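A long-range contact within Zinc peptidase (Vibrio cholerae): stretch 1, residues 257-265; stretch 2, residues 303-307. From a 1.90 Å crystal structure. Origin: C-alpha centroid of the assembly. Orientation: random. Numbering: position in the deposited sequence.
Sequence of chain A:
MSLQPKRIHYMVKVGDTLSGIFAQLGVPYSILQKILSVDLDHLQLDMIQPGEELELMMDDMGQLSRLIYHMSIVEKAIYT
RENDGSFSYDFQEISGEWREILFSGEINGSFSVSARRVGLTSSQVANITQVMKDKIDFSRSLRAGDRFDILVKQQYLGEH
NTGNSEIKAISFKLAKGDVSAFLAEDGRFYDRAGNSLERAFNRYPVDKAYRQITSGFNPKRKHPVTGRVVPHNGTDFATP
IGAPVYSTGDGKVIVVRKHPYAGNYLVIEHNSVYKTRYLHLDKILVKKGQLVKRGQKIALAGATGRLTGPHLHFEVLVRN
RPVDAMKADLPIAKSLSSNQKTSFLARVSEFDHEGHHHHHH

Stretch 1, residues 257-265: RKHPYAGNY
Stretch 2 303-307: ATGRL

This is a small, close contact in which a loop, residues 303-307, meets the turn of a hairpin-like stretch, residues 257-265, with backbone and side chains both contributing, two glycines whose CA atoms come nearest each other across the stretches, and one hydrogen bond flanking them on each side. It buries 318 Å² in total, and the touching residues lie at least 40 positions apart in sequence.

The first stretch sets the platform. Residues 257-259 are extended, and backbone pairs tie the two arms together: Arg257 N to Tyr265 O at 3.1 Å, Tyr265 N to Arg257 O at 2.8 Å, His259 N to Gly263 O at 2.7 Å, and a weak return bond from Gly263 N to His259 O, also 2.7 Å. Between the arms the chain turns through Pro260 (phi/psi -55/-33), Tyr261 (-109/-37) and Ala262 (-85/-5) before Gly263 at 64/-153. His259, chi1 t with chi2 -77°, has its ring ND1 accepting from Tyr261 N at 2.9 Å and Ala262 N at 3.0 Å. Lys258 (t, m, t, t) extends toward the second stretch, and its NZ donates to His259 O at 2.8 Å.

The register pairs Gly263 with Gly305, whose CA atoms stand 3.4 Å apart. Such proximity leaves no space for a side chain on either residue. An ideal CB on Gly263 would lie 2.3 Å from Thr304 C; one on Gly305 would lie 2.4 Å from both Tyr261 O and Gly263 N. Local conformation agrees: positive phi favours glycine at Gly263, and at 88/-151 a CB on Gly305 would also jam against the preceding carbonyl oxygen. The bare CA of Gly305 instead makes CA-H...O contacts, 3.5 Å to Pro260 O and 3.4 Å to Tyr261 O.

Beyond the glycine pair in one direction, Arg306 N donates to Tyr261 O at 2.7 Å, and the N-H...O angle of 175° makes the bond almost linear. Arg306, at -108/121, points its CB toward the turn and coils its side chain through t, p, p with chi4 at 64°. Tyr261 starts with its CB directed away, yet chi1 m and chi2 -83° bring its ring back: Tyr261 CD1 lies 3.7 Å from Arg306 CB, which sits at the ring edge, while Tyr261 CE1 lies over one face of the guanidinium. The Tyr261 and Arg306 side chains thus add a contact beside the bond between their own backbones.

In the other direction, Thr304 (-81/158, chi1 p) points toward the first stretch, and its OG1 accepts from Asn264 N at 2.9 Å with an angle of 161°. Thr304 OG1 also approaches Gly263 CA to 3.5 Å. Asn264 (-73/129), at the corner of the chain, has chi1 m and chi2 -57°, placing ND2 3.4 Å from Thr304 CG2. The design rule is economical: paired glycines permit the approach, and two directional hydrogen bonds flank it.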

# COMPACT_ATOMS: atom_id res chain seq x y z
N ARG A 257 7.76 0.24 10.74
CA ARG A 257 8.55 -0.94 11.05
C ARG A 257 10.06 -0.77 11.00
O ARG A 257 10.59 0.19 10.44
CB ARG A 257 8.21 -2.08 10.08
CG ARG A 257 6.77 -2.52 10.08
CD ARG A 257 6.67 -3.92 9.50
NE ARG A 257 5.29 -4.28 9.19
CZ ARG A 257 4.28 -4.22 10.05
NH1 ARG A 257 4.50 -3.82 11.30
NH2 ARG A 257 3.06 -4.56 9.67
N LYS A 258 10.74 -1.75 11.61
CA LYS A 258 12.19 -1.81 11.61
C LYS A 258 12.48 -3.11 10.87
O LYS A 258 12.30 -4.20 11.41
CB LYS A 258 12.74 -1.90 13.04
CG LYS A 258 14.24 -1.59 13.14
CD LYS A 258 15.07 -2.50 12.23
CE LYS A 258 16.35 -1.81 11.77
NZ LYS A 258 17.13 -2.65 10.81
N HIS A 259 12.93 -2.99 9.63
CA HIS A 259 13.22 -4.14 8.78
C HIS A 259 14.73 -4.38 8.72
O HIS A 259 15.52 -3.44 8.62
CB HIS A 259 12.64 -3.87 7.39
CG HIS A 259 12.63 -5.06 6.48
ND1 HIS A 259 13.77 -5.51 5.84
CD2 HIS A 259 11.62 -5.86 6.08
CE1 HIS A 259 13.45 -6.53 5.07
NE2 HIS A 259 12.16 -6.77 5.19
N PRO A 260 15.15 -5.65 8.78
CA PRO A 260 16.58 -5.99 8.73
C PRO A 260 17.30 -5.43 7.51
O PRO A 260 18.48 -5.08 7.58
CB PRO A 260 16.58 -7.52 8.73
CG PRO A 260 15.30 -7.87 9.44
CD PRO A 260 14.32 -6.87 8.89
N TYR A 261 16.58 -5.34 6.39
CA TYR A 261 17.18 -4.85 5.16
C TYR A 261 16.70 -3.47 4.71
O TYR A 261 17.48 -2.68 4.20
CB TYR A 261 16.95 -5.89 4.06
CG TYR A 261 17.67 -7.18 4.39
CD1 TYR A 261 19.02 -7.34 4.10
CD2 TYR A 261 17.02 -8.20 5.10
CE1 TYR A 261 19.72 -8.47 4.50
CE2 TYR A 261 17.72 -9.34 5.51
CZ TYR A 261 19.06 -9.46 5.21
OH TYR A 261 19.76 -10.57 5.65
N ALA A 262 15.42 -3.19 4.92
CA ALA A 262 14.87 -1.89 4.54
C ALA A 262 15.12 -0.90 5.68
O ALA A 262 14.84 0.29 5.55
CB ALA A 262 13.39 -2.00 4.25
N GLY A 263 15.66 -1.41 6.78
CA GLY A 263 15.94 -0.57 7.94
C GLY A 263 14.63 -0.03 8.49
O GLY A 263 13.59 -0.67 8.33
N ASN A 264 14.68 1.12 9.15
CA ASN A 264 13.47 1.74 9.68
C ASN A 264 12.69 2.30 8.49
O ASN A 264 13.26 3.02 7.65
CB ASN A 264 13.81 2.89 10.63
CG ASN A 264 14.51 2.41 11.88
OD1 ASN A 264 14.00 1.57 12.61
ND2 ASN A 264 15.70 2.96 12.15
N TYR A 265 11.41 1.97 8.39
CA TYR A 265 10.64 2.49 7.27
C TYR A 265 9.22 2.83 7.66
O TYR A 265 8.70 2.38 8.69
CB TYR A 265 10.71 1.55 6.05
CG TYR A 265 9.79 0.35 6.05
CD1 TYR A 265 8.49 0.44 5.53
CD2 TYR A 265 10.23 -0.89 6.51
CE1 TYR A 265 7.67 -0.69 5.45
CE2 TYR A 265 9.41 -2.03 6.43
CZ TYR A 265 8.14 -1.92 5.90
OH TYR A 265 7.35 -3.06 5.76
N ALA A 303 20.64 5.59 7.40
CA ALA A 303 21.39 4.57 6.70
C ALA A 303 21.12 3.23 7.39
O ALA A 303 22.02 2.40 7.48
CB ALA A 303 22.86 4.89 6.76
N THR A 304 19.91 3.04 7.89
CA THR A 304 19.57 1.77 8.56
C THR A 304 19.22 0.72 7.51
O THR A 304 18.86 1.04 6.37
CB THR A 304 18.39 1.92 9.56
OG1 THR A 304 17.24 2.48 8.91
CG2 THR A 304 18.79 2.80 10.75
N GLY A 305 19.33 -0.54 7.90
CA GLY A 305 19.04 -1.63 6.98
C GLY A 305 20.28 -1.97 6.20
O GLY A 305 21.40 -1.77 6.69
N ARG A 306 20.09 -2.46 4.98
CA ARG A 306 21.19 -2.85 4.10
C ARG A 306 21.36 -1.87 2.94
O ARG A 306 20.44 -1.68 2.13
CB ARG A 306 20.95 -4.26 3.56
CG ARG A 306 21.85 -4.65 2.39
CD ARG A 306 23.32 -4.60 2.77
NE ARG A 306 23.65 -5.56 3.83
CZ ARG A 306 23.56 -6.88 3.70
NH1 ARG A 306 23.15 -7.42 2.56
NH2 ARG A 306 23.90 -7.67 4.71
N LEU A 307 22.54 -1.26 2.85
CA LEU A 307 22.83 -0.30 1.79
C LEU A 307 24.32 -0.02 1.64
O LEU A 307 25.11 -0.29 2.56
CB LEU A 307 22.06 1.00 2.04
CG LEU A 307 21.91 1.46 3.50
CD1 LEU A 307 23.27 1.60 4.16
CD2 LEU A 307 21.16 2.78 3.53